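Local coordinates for protein nickel-dependent hydrogenase large subunit (Allochromatium vinosum, PDB 3MYR) that takes up and oxidises molecular hydrogen at a nickel-iron centre, working as the large subunit of a membrane-bound heterodimeric [NiFe] hydrogenase, at residues Q198-T201 with A202-H205; S292-P295 with A296-L299; Q404-E407 with L408-T412; D459-T462 with F463-L467. All coordinates share one frame; numbering follows the deposited sequence.

Contact 1: Q198-T201 with A202-H205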
ATOM      1  N   GLN B 198       0.107  11.842   9.250  1.00 19.50           N
ATOM      2  CA  GLN B 198       0.489  10.484   8.792  1.00 17.24           C
ATOM      3  C   GLN B 198       1.987  10.232   8.907  1.00 19.03           C
ATOM      4  O   GLN B 198       2.403   9.143   9.247  1.00 19.64           O
ATOM      5  CB  GLN B 198      -0.056  10.152   7.404  1.00 15.45           C
ATOM      6  CG  GLN B 198       0.439  10.991   6.225  1.00 14.85           C
ATOM      7  CD  GLN B 198       1.837  10.655   5.763  1.00 21.93           C
ATOM      8  OE1 GLN B 198       2.340   9.504   5.891  1.00 19.77           O
ATOM      9  NE2 GLN B 198       2.495  11.665   5.239  1.00 19.93           N
ATOM     10  N   ARG B 199       2.804  11.259   8.668  1.00 18.20           N
ATOM     11  CA  ARG B 199       4.244  11.065   8.622  1.00 19.86           C
ATOM     12  C   ARG B 199       4.777  11.008  10.046  1.00 20.74           C
ATOM     13  O   ARG B 199       5.764  10.313  10.324  1.00 19.97           O
ATOM     14  CB  ARG B 199       4.980  12.155   7.812  1.00 17.84           C
ATOM     15  CG  ARG B 199       4.878  13.620   8.375  1.00 15.56           C
ATOM     16  CD  ARG B 199       5.693  14.582   7.414  1.00 16.10           C
ATOM     17  NE  ARG B 199       5.176  14.486   6.034  1.00 18.05           N
ATOM     18  CZ  ARG B 199       4.316  15.368   5.498  1.00 21.41           C
ATOM     19  NH1 ARG B 199       3.872  15.194   4.252  1.00 17.28           N
ATOM     20  NH2 ARG B 199       4.015  16.498   6.163  1.00 17.21           N
ATOM     21  N   ASP B 200       4.062  11.617  10.955  1.00 20.04           N
ATOM     22  CA  ASP B 200       4.346  11.335  12.351  1.00 24.12           C
ATOM     23  C   ASP B 200       3.970   9.942  12.835  1.00 22.66           C
ATOM     24  O   ASP B 200       4.766   9.243  13.485  1.00 24.38           O
ATOM     25  CB  ASP B 200       3.665  12.364  13.215  1.00 27.92           C
ATOM     26  CG  ASP B 200       4.678  13.267  13.847  1.00 45.71           C
ATOM     27  OD1 ASP B 200       5.401  13.980  13.024  1.00 53.21           O
ATOM     28  OD2 ASP B 200       4.910  13.023  15.111  1.00 55.69           O
ATOM     29  N   THR B 201       2.767   9.519  12.521  1.00 21.65           N
ATOM     30  CA  THR B 201       2.308   8.154  12.813  1.00 22.96           C
ATOM     31  C   THR B 201       3.244   7.019  12.300  1.00 21.65           C
ATOM     32  O   THR B 201       3.378   5.970  12.947  1.00 19.95           O
ATOM     33  CB  THR B 201       0.873   8.018  12.240  1.00 22.05           C
ATOM     34  OG1 THR B 201       0.045   8.939  12.983  1.00 29.57           O
ATOM     35  CG2 THR B 201       0.318   6.605  12.366  1.00 25.91           C
ATOM     36  N   ALA B 202       3.858   7.220  11.124  1.00 16.99           N
ATOM     37  CA  ALA B 202       4.764   6.253  10.537  1.00 17.47           C
ATOM     38  C   ALA B 202       5.971   5.944  11.417  1.00 17.55           C
ATOM     39  O   ALA B 202       6.647   4.920  11.207  1.00 18.21           O
ATOM     40  CB  ALA B 202       5.249   6.771   9.193  1.00 16.46           C
ATOM     41  N   LYS B 203       6.296   6.833  12.359  1.00 16.00           N
ATOM     42  CA  LYS B 203       7.422   6.572  13.312  1.00 17.55           C
ATOM     43  C   LYS B 203       7.163   5.339  14.160  1.00 17.05           C
ATOM     44  O   LYS B 203       8.096   4.733  14.682  1.00 15.87           O
ATOM     45  CB  LYS B 203       7.543   7.786  14.282  1.00 18.45           C
ATOM     46  CG  LYS B 203       8.055   9.036  13.550  1.00 18.40           C
ATOM     47  CD  LYS B 203       8.135  10.170  14.523  1.00 22.22           C
ATOM     48  CE  LYS B 203       8.701  11.397  13.767  1.00 26.53           C
ATOM     49  NZ  LYS B 203       8.608  12.473  14.823  1.00 35.62           N
ATOM     50  N   PHE B 204       5.879   4.966  14.307  1.00 18.63           N
ATOM     51  CA  PHE B 204       5.546   3.782  15.095  1.00 20.18           C
ATOM     52  C   PHE B 204       6.158   2.511  14.460  1.00 20.79           C
ATOM     53  O   PHE B 204       6.787   1.705  15.150  1.00 18.76           O
ATOM     54  CB  PHE B 204       4.004   3.601  15.098  1.00 20.55           C
ATOM     55  CG  PHE B 204       3.477   2.601  16.129  1.00 18.35           C
ATOM     56  CD1 PHE B 204       3.061   3.027  17.387  1.00 19.50           C
ATOM     57  CD2 PHE B 204       3.362   1.244  15.807  1.00 23.16           C
ATOM     58  CE1 PHE B 204       2.485   2.127  18.310  1.00 22.20           C
ATOM     59  CE2 PHE B 204       2.872   0.333  16.746  1.00 21.10           C
ATOM     60  CZ  PHE B 204       2.384   0.792  17.983  1.00 22.56           C
ATOM     61  N   HIS B 205       5.913   2.273  13.171  1.00 19.67           N
ATOM     62  CA  HIS B 205       6.598   1.158  12.514  1.00 19.87           C
ATOM     63  C   HIS B 205       8.155   1.268  12.538  1.00 20.86           C
ATOM     64  O   HIS B 205       8.852   0.235  12.571  1.00 21.85           O
ATOM     65  CB  HIS B 205       6.153   1.039  11.052  1.00 19.96           C
ATOM     66  CG  HIS B 205       4.770   0.504  10.905  1.00 23.80           C
ATOM     67  ND1 HIS B 205       4.149   0.359   9.675  1.00 23.28           N
ATOM     68  CD2 HIS B 205       3.908   0.009  11.837  1.00 16.93           C
ATOM     69  CE1 HIS B 205       2.993  -0.257   9.851  1.00 26.38           C
ATOM     70  NE2 HIS B 205       2.812  -0.459  11.152  1.00 22.81           N
TER
HETATM   71  O   HOH W   1       3.530   3.314  11.800  1.00 27.15           O
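Ala202 N donates to Gln198 O at 3.1 Å, the only i to i+4 bond across the two segments, and from there the pattern tightens. Lys203 N reaches back three residues to Asp200 O, and Phe204 N does the same to Thr201 O at 3.0 Å, each donor sitting well above the plane of its carbonyl. Helix 181-201 thus passes into helix 203-209 through a short 3-10-like turn. Where an α-helix would bring the amide of His205 to Thr201 O, a water steps in: it donates to Thr201 O and accepts from His205 N, both at 2.9 Å.

On the more open side, Asp200 and Lys203 run side by side. The lysine CG stands anti to its own carbonyl carbon (chi1 -69°), which lays Lys203 CG beside Asp200 O at 3.3 Å before the extended chain carries NZ to Asp200 OD2 in a long salt bridge of 3.7 Å. With an alanine here, the Asp200 carboxylate would probably lose this countercharge, and Asp200 O the cover of CG and CD.

The buried side faces other partners. Phe204 packs between helices 86-112 and 236-265, and His205 NE2 donates to Met95 O. Arg199 forms a salt bridge with Glu30 of the small subunit, while Gln198 NE2 and Arg199 NE both bond to Thr22 O of that subunit. The chemistry implies a joint held by backbone bonds and one bridging water, to which the long Asp200-Lys203 pair probably adds only modestly.

Contact 2: S292-P295 with A296-L299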
ATOM      1  N   SER B 292      -1.098 -17.367  20.884  1.00 36.06           N
ATOM      2  CA  SER B 292      -1.468 -18.275  19.801  1.00 36.44           C
ATOM      3  C   SER B 292      -2.463 -17.651  18.772  1.00 36.30           C
ATOM      4  O   SER B 292      -3.326 -16.814  19.121  1.00 34.30           O
ATOM      5  CB  SER B 292      -1.990 -19.601  20.380  1.00 38.26           C
ATOM      6  OG  SER B 292      -3.230 -19.918  19.816  1.00 37.82           O
ATOM      7  N   LEU B 293      -2.285 -17.996  17.498  1.00 36.94           N
ATOM      8  CA  LEU B 293      -3.095 -17.395  16.416  1.00 37.03           C
ATOM      9  C   LEU B 293      -4.426 -18.156  16.327  1.00 37.11           C
ATOM     10  O   LEU B 293      -4.704 -18.850  15.352  1.00 35.82           O
ATOM     11  CB  LEU B 293      -2.339 -17.487  15.093  1.00 37.24           C
ATOM     12  CG  LEU B 293      -2.292 -16.356  14.056  1.00 40.15           C
ATOM     13  CD1 LEU B 293      -2.754 -16.749  12.682  1.00 42.01           C
ATOM     14  CD2 LEU B 293      -2.863 -15.006  14.514  1.00 38.26           C
ATOM     15  N   ASP B 294      -5.228 -18.059  17.383  1.00 36.82           N
ATOM     16  CA  ASP B 294      -6.383 -18.906  17.562  1.00 36.08           C
ATOM     17  C   ASP B 294      -7.600 -18.088  17.154  1.00 35.86           C
ATOM     18  O   ASP B 294      -7.883 -17.051  17.765  1.00 35.52           O
ATOM     19  CB  ASP B 294      -6.469 -19.294  19.025  1.00 36.50           C
ATOM     20  CG  ASP B 294      -7.731 -20.084  19.369  1.00 39.97           C
ATOM     21  OD1 ASP B 294      -7.820 -20.468  20.548  1.00 47.27           O
ATOM     22  OD2 ASP B 294      -8.636 -20.308  18.520  1.00 41.24           O
ATOM     23  N   PRO B 295      -8.306 -18.529  16.095  1.00 36.97           N
ATOM     24  CA  PRO B 295      -9.456 -17.759  15.589  1.00 37.36           C
ATOM     25  C   PRO B 295     -10.512 -17.494  16.637  1.00 37.14           C
ATOM     26  O   PRO B 295     -11.211 -16.498  16.506  1.00 36.76           O
ATOM     27  CB  PRO B 295     -10.044 -18.683  14.494  1.00 37.21           C
ATOM     28  CG  PRO B 295      -8.850 -19.361  13.939  1.00 37.94           C
ATOM     29  CD  PRO B 295      -8.049 -19.709  15.236  1.00 38.65           C
ATOM     30  N   ALA B 296     -10.628 -18.342  17.673  1.00 37.35           N
ATOM     31  CA  ALA B 296     -11.622 -18.067  18.750  1.00 36.81           C
ATOM     32  C   ALA B 296     -11.308 -16.781  19.531  1.00 36.31           C
ATOM     33  O   ALA B 296     -12.173 -16.201  20.153  1.00 37.58           O
ATOM     34  CB  ALA B 296     -11.809 -19.317  19.727  1.00 37.21           C
ATOM     35  N   THR B 297     -10.075 -16.299  19.472  1.00 34.87           N
ATOM     36  CA  THR B 297      -9.681 -15.115  20.269  1.00 33.92           C
ATOM     37  C   THR B 297      -9.569 -13.845  19.401  1.00 34.82           C
ATOM     38  O   THR B 297      -9.121 -12.807  19.872  1.00 35.49           O
ATOM     39  CB  THR B 297      -8.316 -15.369  21.010  1.00 34.96           C
ATOM     40  OG1 THR B 297      -7.204 -15.447  20.075  1.00 33.15           O
ATOM     41  CG2 THR B 297      -8.379 -16.658  21.875  1.00 34.29           C
ATOM     42  N   PHE B 298      -9.922 -13.955  18.113  1.00 33.52           N
ATOM     43  CA  PHE B 298      -9.693 -12.871  17.152  1.00 31.50           C
ATOM     44  C   PHE B 298     -10.544 -11.642  17.515  1.00 30.94           C
ATOM     45  O   PHE B 298     -11.706 -11.752  17.873  1.00 30.89           O
ATOM     46  CB  PHE B 298     -10.050 -13.339  15.734  1.00 28.75           C
ATOM     47  CG  PHE B 298      -8.976 -14.164  15.036  1.00 29.61           C
ATOM     48  CD1 PHE B 298      -9.239 -14.708  13.760  1.00 29.01           C
ATOM     49  CD2 PHE B 298      -7.719 -14.371  15.607  1.00 29.04           C
ATOM     50  CE1 PHE B 298      -8.261 -15.425  13.043  1.00 30.90           C
ATOM     51  CE2 PHE B 298      -6.731 -15.113  14.940  1.00 31.06           C
ATOM     52  CZ  PHE B 298      -7.010 -15.651  13.632  1.00 33.83           C
ATOM     53  N   LEU B 299      -9.997 -10.453  17.357  1.00 28.94           N
ATOM     54  CA  LEU B 299     -10.844  -9.262  17.308  1.00 28.44           C
ATOM     55  C   LEU B 299     -11.770  -9.254  16.040  1.00 27.84           C
ATOM     56  O   LEU B 299     -12.973  -9.044  16.140  1.00 29.69           O
ATOM     57  CB  LEU B 299      -9.964  -8.006  17.359  1.00 30.14           C
ATOM     58  CG  LEU B 299     -10.724  -6.683  17.193  1.00 33.99           C
ATOM     59  CD1 LEU B 299     -11.749  -6.607  18.344  1.00 35.99           C
ATOM     60  CD2 LEU B 299      -9.732  -5.593  17.355  1.00 31.80           C
TER
HETATM   61  O   HOH W   2      -4.759 -15.930  21.216  1.00 19.16           O
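Phe298 lays its ring under Pro295 in the short 3-10 turn that follows Asp294, within the loop joining strand 281-288 to strand 300-305. Pro295 CA sits 3.4 Å from the centroid of the Phe298 ring and only 6° off the normal, a CH-pi contact squarely over one face. Pro295 and Phe298 point the same way, and Pro295 CB adds an apolar touch at Phe298 CE1. Phe298 has its CG anti to the carbonyl carbon (chi1 -81°), which folds the ring back beneath the turn, against Pro295. Leu293 CD2 approaches Phe298 CE2 obliquely at 3.9 Å, and Pro288 of strand 281-288 also packs against Phe298.

The polar grip is equally compact. Asp294 O takes two donors from one residue: Thr297 N at 2.9 Å from above the carbonyl plane, and Thr297 OG1 within that plane, on a lone pair. The Asp294 carboxylate swings over the start of the turn, where OD2 accepts from Ala296 N at 2.9 Å, met from above the carboxylate plane. Phe298 N closes the turn on Pro295 O with a longer bond of 3.3 Å.

Pro295 and Ala296 lie on the outer, exposed side of the turn, even though Pro295 CA is packed on the ring. The loose part is at Ser292, which makes no direct hydrogen bond to 296-299. An inverse gamma turn about Leu293 is closed only by a weak bond from Asp294 N to Ser292 O. Between Ser292 and the turn lies a water that donates to both Ser292 O and Thr297 OG1, 2.7 Å from each of these oxygens.

Contact 3: Q404-E407 with L408-T412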
ATOM      1  N   GLN B 404     -19.295  -2.857  20.587  1.00 29.87           N
ATOM      2  CA  GLN B 404     -18.913  -1.546  20.120  1.00 30.10           C
ATOM      3  C   GLN B 404     -19.292  -1.371  18.627  1.00 28.88           C
ATOM      4  O   GLN B 404     -19.844  -0.319  18.262  1.00 27.98           O
ATOM      5  CB  GLN B 404     -17.411  -1.311  20.328  1.00 28.60           C
ATOM      6  CG  GLN B 404     -16.924   0.007  19.797  1.00 30.56           C
ATOM      7  CD  GLN B 404     -15.422   0.189  19.979  1.00 31.53           C
ATOM      8  OE1 GLN B 404     -14.664  -0.797  20.032  1.00 33.73           O
ATOM      9  NE2 GLN B 404     -14.993   1.434  20.097  1.00 29.85           N
ATOM     10  N   ALA B 405     -19.045  -2.403  17.800  1.00 27.62           N
ATOM     11  CA  ALA B 405     -19.401  -2.326  16.383  1.00 27.75           C
ATOM     12  C   ALA B 405     -20.899  -2.115  16.202  1.00 28.64           C
ATOM     13  O   ALA B 405     -21.333  -1.349  15.337  1.00 30.44           O
ATOM     14  CB  ALA B 405     -18.938  -3.580  15.616  1.00 24.90           C
ATOM     15  N   ARG B 406     -21.700  -2.780  17.024  1.00 30.10           N
ATOM     16  CA  ARG B 406     -23.120  -2.669  16.927  1.00 32.89           C
ATOM     17  C   ARG B 406     -23.520  -1.214  17.266  1.00 31.56           C
ATOM     18  O   ARG B 406     -24.378  -0.623  16.621  1.00 30.75           O
ATOM     19  CB  ARG B 406     -23.726  -3.583  17.977  1.00 35.03           C
ATOM     20  CG  ARG B 406     -24.803  -4.453  17.500  1.00 46.35           C
ATOM     21  CD  ARG B 406     -24.199  -5.737  17.031  1.00 54.25           C
ATOM     22  NE  ARG B 406     -24.949  -6.891  17.522  1.00 62.74           N
ATOM     23  CZ  ARG B 406     -26.105  -7.340  17.028  1.00 68.10           C
ATOM     24  NH1 ARG B 406     -26.648  -8.417  17.587  1.00 68.28           N
ATOM     25  NH2 ARG B 406     -26.746  -6.708  16.032  1.00 68.09           N
ATOM     26  N   GLU B 407     -22.947  -0.673  18.326  1.00 31.42           N
ATOM     27  CA  GLU B 407     -23.240   0.692  18.761  1.00 33.20           C
ATOM     28  C   GLU B 407     -22.849   1.700  17.676  1.00 31.08           C
ATOM     29  O   GLU B 407     -23.589   2.613  17.383  1.00 31.19           O
ATOM     30  CB  GLU B 407     -22.396   0.972  19.972  1.00 35.71           C
ATOM     31  CG  GLU B 407     -22.787   2.089  20.953  1.00 46.97           C
ATOM     32  CD  GLU B 407     -22.043   1.902  22.342  1.00 64.18           C
ATOM     33  OE1 GLU B 407     -22.709   1.956  23.418  1.00 70.90           O
ATOM     34  OE2 GLU B 407     -20.792   1.655  22.368  1.00 67.58           O
ATOM     35  N   LEU B 408     -21.685   1.523  17.082  1.00 27.97           N
ATOM     36  CA  LEU B 408     -21.225   2.478  16.078  1.00 27.84           C
ATOM     37  C   LEU B 408     -22.082   2.366  14.831  1.00 26.01           C
ATOM     38  O   LEU B 408     -22.355   3.363  14.222  1.00 28.54           O
ATOM     39  CB  LEU B 408     -19.767   2.230  15.669  1.00 24.73           C
ATOM     40  CG  LEU B 408     -18.710   2.587  16.724  1.00 29.80           C
ATOM     41  CD1 LEU B 408     -17.334   1.958  16.314  1.00 26.20           C
ATOM     42  CD2 LEU B 408     -18.646   4.133  16.884  1.00 30.23           C
ATOM     43  N   VAL B 409     -22.373   1.147  14.373  1.00 26.70           N
ATOM     44  CA  VAL B 409     -23.189   0.978  13.184  1.00 25.80           C
ATOM     45  C   VAL B 409     -24.608   1.567  13.434  1.00 27.94           C
ATOM     46  O   VAL B 409     -25.087   2.391  12.648  1.00 25.52           O
ATOM     47  CB  VAL B 409     -23.268  -0.495  12.694  1.00 26.96           C
ATOM     48  CG1 VAL B 409     -24.398  -0.632  11.693  1.00 22.95           C
ATOM     49  CG2 VAL B 409     -21.893  -0.959  12.039  1.00 23.84           C
ATOM     50  N   ASP B 410     -25.236   1.174  14.537  1.00 28.03           N
ATOM     51  CA  ASP B 410     -26.552   1.737  14.922  1.00 30.85           C
ATOM     52  C   ASP B 410     -26.564   3.248  15.075  1.00 30.69           C
ATOM     53  O   ASP B 410     -27.460   3.884  14.565  1.00 29.78           O
ATOM     54  CB  ASP B 410     -27.140   1.083  16.188  1.00 31.79           C
ATOM     55  CG  ASP B 410     -27.465  -0.405  15.966  1.00 37.88           C
ATOM     56  OD1 ASP B 410     -27.578  -0.826  14.772  1.00 39.07           O
ATOM     57  OD2 ASP B 410     -27.615  -1.146  16.975  1.00 42.93           O
ATOM     58  N   SER B 411     -25.593   3.830  15.772  1.00 30.55           N
ATOM     59  CA  SER B 411     -25.603   5.278  15.911  1.00 31.50           C
ATOM     60  C   SER B 411     -25.269   5.986  14.565  1.00 31.32           C
ATOM     61  O   SER B 411     -25.856   7.007  14.250  1.00 30.06           O
ATOM     62  CB  SER B 411     -24.685   5.749  17.043  1.00 30.86           C
ATOM     63  OG  SER B 411     -23.363   5.608  16.576  1.00 37.32           O
ATOM     64  N   THR B 412     -24.432   5.376  13.715  1.00 28.94           N
ATOM     65  CA  THR B 412     -24.223   5.950  12.402  1.00 27.68           C
ATOM     66  C   THR B 412     -25.491   5.949  11.553  1.00 28.83           C
ATOM     67  O   THR B 412     -25.854   6.992  10.940  1.00 26.05           O
ATOM     68  CB  THR B 412     -23.122   5.191  11.653  1.00 27.31           C
ATOM     69  OG1 THR B 412     -21.882   5.339  12.367  1.00 28.66           O
ATOM     70  CG2 THR B 412     -23.005   5.629  10.193  1.00 26.22           C
TER
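Four successive i to i+4 bonds carry the α-helix through here, from Leu408 N to Gln404 O at 2.9 Å down to Ser411 N to Glu407 O at 2.8 Å. Gln404 and Leu408, one turn apart, run side by side in the same direction. Leu408 keeps its CG anti to the carbonyl carbon (chi1 -71°), which brings Leu408 CD1 back to the aliphatic CG of Gln404 at 4.0 Å. Gln404 stays extended past this touch, and its NE2 bonds to Asp442.

Val409 rests CB and CG2 against Ala405 O, each at 3.4 Å. On the exposed side, Arg406 and Asp410 do not pair: NH2 of Arg406 lies 5.7 Å from OD2 of Asp410. Both turn to Tyr398 instead, the arginine through a cation-pi contact and Asp410 OD1 through a hydrogen bond with the tyrosine OH. Further along, Leu408 O is gripped from opposite faces of its plane by Thr412 N and Thr412 OG1, the hydroxyl at 2.8 Å.

Helix 403-416 thus sits against two others: Gln404, Ala405 and Leu408 pack on Ile439 of helix 426-456, while Ala405 and Val409 meet Leu397 and Val394 of helix 390-399.

Contact 4: D459-T462 with F463-L467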
ATOM      1  N   ASP B 459       8.891 -11.478  31.353  1.00 33.28           N
ATOM      2  CA  ASP B 459       8.997 -12.138  30.042  1.00 30.84           C
ATOM      3  C   ASP B 459       9.448 -11.103  28.996  1.00 30.41           C
ATOM      4  O   ASP B 459       8.650 -10.229  28.550  1.00 27.74           O
ATOM      5  CB  ASP B 459       7.651 -12.780  29.629  1.00 29.89           C
ATOM      6  CG  ASP B 459       7.720 -13.470  28.240  1.00 35.13           C
ATOM      7  OD1 ASP B 459       8.865 -13.678  27.734  1.00 32.72           O
ATOM      8  OD2 ASP B 459       6.635 -13.761  27.624  1.00 30.47           O
ATOM      9  N   THR B 460      10.731 -11.145  28.634  1.00 28.30           N
ATOM     10  CA  THR B 460      11.214 -10.199  27.623  1.00 30.01           C
ATOM     11  C   THR B 460      11.552 -10.948  26.333  1.00 30.60           C
ATOM     12  O   THR B 460      12.268 -10.443  25.486  1.00 32.59           O
ATOM     13  CB  THR B 460      12.429  -9.400  28.105  1.00 29.17           C
ATOM     14  OG1 THR B 460      13.474 -10.302  28.474  1.00 28.77           O
ATOM     15  CG2 THR B 460      12.120  -8.571  29.320  1.00 33.46           C
ATOM     16  N   LYS B 461      11.068 -12.180  26.204  1.00 28.86           N
ATOM     17  CA  LYS B 461      11.331 -12.918  25.006  1.00 28.70           C
ATOM     18  C   LYS B 461      10.581 -12.328  23.761  1.00 26.45           C
ATOM     19  O   LYS B 461       9.401 -11.974  23.868  1.00 23.98           O
ATOM     20  CB  LYS B 461      10.920 -14.353  25.299  1.00 29.95           C
ATOM     21  CG  LYS B 461      11.234 -15.348  24.211  1.00 38.42           C
ATOM     22  CD  LYS B 461      12.280 -16.299  24.733  1.00 44.72           C
ATOM     23  CE  LYS B 461      12.634 -17.335  23.677  1.00 45.84           C
ATOM     24  NZ  LYS B 461      13.916 -16.937  23.007  1.00 42.56           N
ATOM     25  N   THR B 462      11.230 -12.310  22.588  1.00 24.75           N
ATOM     26  CA  THR B 462      10.603 -11.764  21.377  1.00 22.80           C
ATOM     27  C   THR B 462      10.798 -12.692  20.169  1.00 24.12           C
ATOM     28  O   THR B 462      10.247 -12.442  19.083  1.00 22.69           O
ATOM     29  CB  THR B 462      11.201 -10.344  21.013  1.00 21.66           C
ATOM     30  OG1 THR B 462      12.631 -10.401  21.151  1.00 20.20           O
ATOM     31  CG2 THR B 462      10.657  -9.220  21.930  1.00 19.84           C
ATOM     32  N   PHE B 463      11.501 -13.815  20.350  1.00 23.40           N
ATOM     33  CA  PHE B 463      11.817 -14.667  19.195  1.00 21.69           C
ATOM     34  C   PHE B 463      11.967 -16.110  19.587  1.00 24.12           C
ATOM     35  O   PHE B 463      12.753 -16.445  20.493  1.00 23.51           O
ATOM     36  CB  PHE B 463      13.112 -14.144  18.532  1.00 20.66           C
ATOM     37  CG  PHE B 463      13.595 -14.984  17.384  1.00 22.11           C
ATOM     38  CD1 PHE B 463      14.729 -15.791  17.519  1.00 21.33           C
ATOM     39  CD2 PHE B 463      12.955 -14.941  16.155  1.00 18.78           C
ATOM     40  CE1 PHE B 463      15.221 -16.550  16.386  1.00 19.74           C
ATOM     41  CE2 PHE B 463      13.390 -15.749  15.046  1.00 19.88           C
ATOM     42  CZ  PHE B 463      14.530 -16.544  15.184  1.00 20.74           C
ATOM     43  N   ASN B 464      11.225 -16.978  18.906  1.00 23.36           N
ATOM     44  CA  ASN B 464      11.282 -18.409  19.157  1.00 24.33           C
ATOM     45  C   ASN B 464      12.332 -18.918  18.133  1.00 25.80           C
ATOM     46  O   ASN B 464      12.078 -18.909  16.911  1.00 23.32           O
ATOM     47  CB  ASN B 464       9.890 -18.992  18.852  1.00 23.30           C
ATOM     48  CG  ASN B 464       9.829 -20.526  18.983  1.00 28.15           C
ATOM     49  OD1 ASN B 464       8.739 -21.166  18.902  1.00 28.98           O
ATOM     50  ND2 ASN B 464      10.960 -21.113  19.054  1.00 19.31           N
ATOM     51  N   GLU B 465      13.544 -19.232  18.603  1.00 23.40           N
ATOM     52  CA  GLU B 465      14.608 -19.689  17.715  1.00 26.49           C
ATOM     53  C   GLU B 465      14.554 -21.177  17.337  1.00 26.27           C
ATOM     54  O   GLU B 465      15.383 -21.661  16.540  1.00 26.95           O
ATOM     55  CB  GLU B 465      15.999 -19.386  18.311  1.00 26.90           C
ATOM     56  CG  GLU B 465      16.442 -20.260  19.597  1.00 37.10           C
ATOM     57  CD  GLU B 465      15.652 -19.962  20.979  1.00 53.13           C
ATOM     58  OE1 GLU B 465      14.602 -19.221  21.082  1.00 47.12           O
ATOM     59  OE2 GLU B 465      16.103 -20.531  22.022  1.00 58.24           O
ATOM     60  N   THR B 466      13.639 -21.926  17.935  1.00 28.45           N
ATOM     61  CA  THR B 466      13.846 -23.386  17.954  1.00 29.31           C
ATOM     62  C   THR B 466      13.860 -24.013  16.512  1.00 29.46           C
ATOM     63  O   THR B 466      14.667 -24.912  16.205  1.00 26.72           O
ATOM     64  CB  THR B 466      12.961 -24.155  19.051  1.00 32.66           C
ATOM     65  OG1 THR B 466      12.057 -25.045  18.413  1.00 41.60           O
ATOM     66  CG2 THR B 466      12.217 -23.280  20.071  1.00 26.51           C
ATOM     67  N   LEU B 467      13.056 -23.469  15.593  1.00 27.01           N
ATOM     68  CA  LEU B 467      13.015 -24.007  14.225  1.00 28.29           C
ATOM     69  C   LEU B 467      13.627 -23.013  13.203  1.00 28.23           C
ATOM     70  O   LEU B 467      13.308 -23.047  12.007  1.00 28.19           O
ATOM     71  CB  LEU B 467      11.590 -24.423  13.789  1.00 27.48           C
ATOM     72  CG  LEU B 467      10.979 -25.589  14.613  1.00 33.85           C
ATOM     73  CD1 LEU B 467       9.580 -25.940  14.210  1.00 36.46           C
ATOM     74  CD2 LEU B 467      11.847 -26.868  14.695  1.00 34.42           C
TER
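Lys461 NZ is the centre of this contact, donating to Phe463 O at 2.8 Å and to Glu465 OE1 at 3.1 Å. The first bond comes in nearly along the C=O axis; the second, part of a salt bridge, meets the carboxylate from above its plane. The Lys461 and Glu465 side chains cross at about a right angle, and CE of Lys461 follows NZ in, lying 3.3 Å from Phe463 O. A third partner comes from the small subunit, whose Asp204 forms a salt bridge with the same NZ.

Bends in both side chains make the meeting possible. Lys461 leaves with CG anti to its backbone N (chi1 -174°), then bends at chi2 and chi4 and reaches forward along the chain to Phe463 O and Glu465; Glu465 bends at chi2. Behind them, Asp459 OD1 accepts from Lys461 N at 3.1 Å, an Asx turn that fixes the backbone from which the lysine springs. A methionine in place of Lys461 would probably leave Glu465 and Asp204 of the small subunit without their shared positive charge and Phe463 O without this donor.

Asp204 of that subunit also accepts from Thr462 N, and the ring of Phe463 meets Phe203 of the same subunit edge-to-face. Within the large subunit, this loop between helix 426-456 and strand 476-485 is tied by backbone bonds from Thr462 to Val222 and from Asn464 to Gly220.

How the contacts relate
The four contacts follow one another along the chain without touching. Contact 1 lies nearest the redox machinery. The side chain of His205 is about 11 Å from the bound Ni-Fe oxidized active center (NFV) and about 13 Å from the [3Fe-4S] cluster, whereas contacts 2, 3 and 4 lie away from the metal sites and the active centre. Contacts 1 and 4 both meet the small subunit, although their centres are 27 Å apart. Contacts 2 and 3 come closest, with nearest atoms about 7 Å apart; neither touches the small subunit. Leu299 of contact 2 packs on His402, just ahead of contact 3. Contacts 3 and 4 are farthest apart, 39 Å between centres, yet helix 426-456 links them.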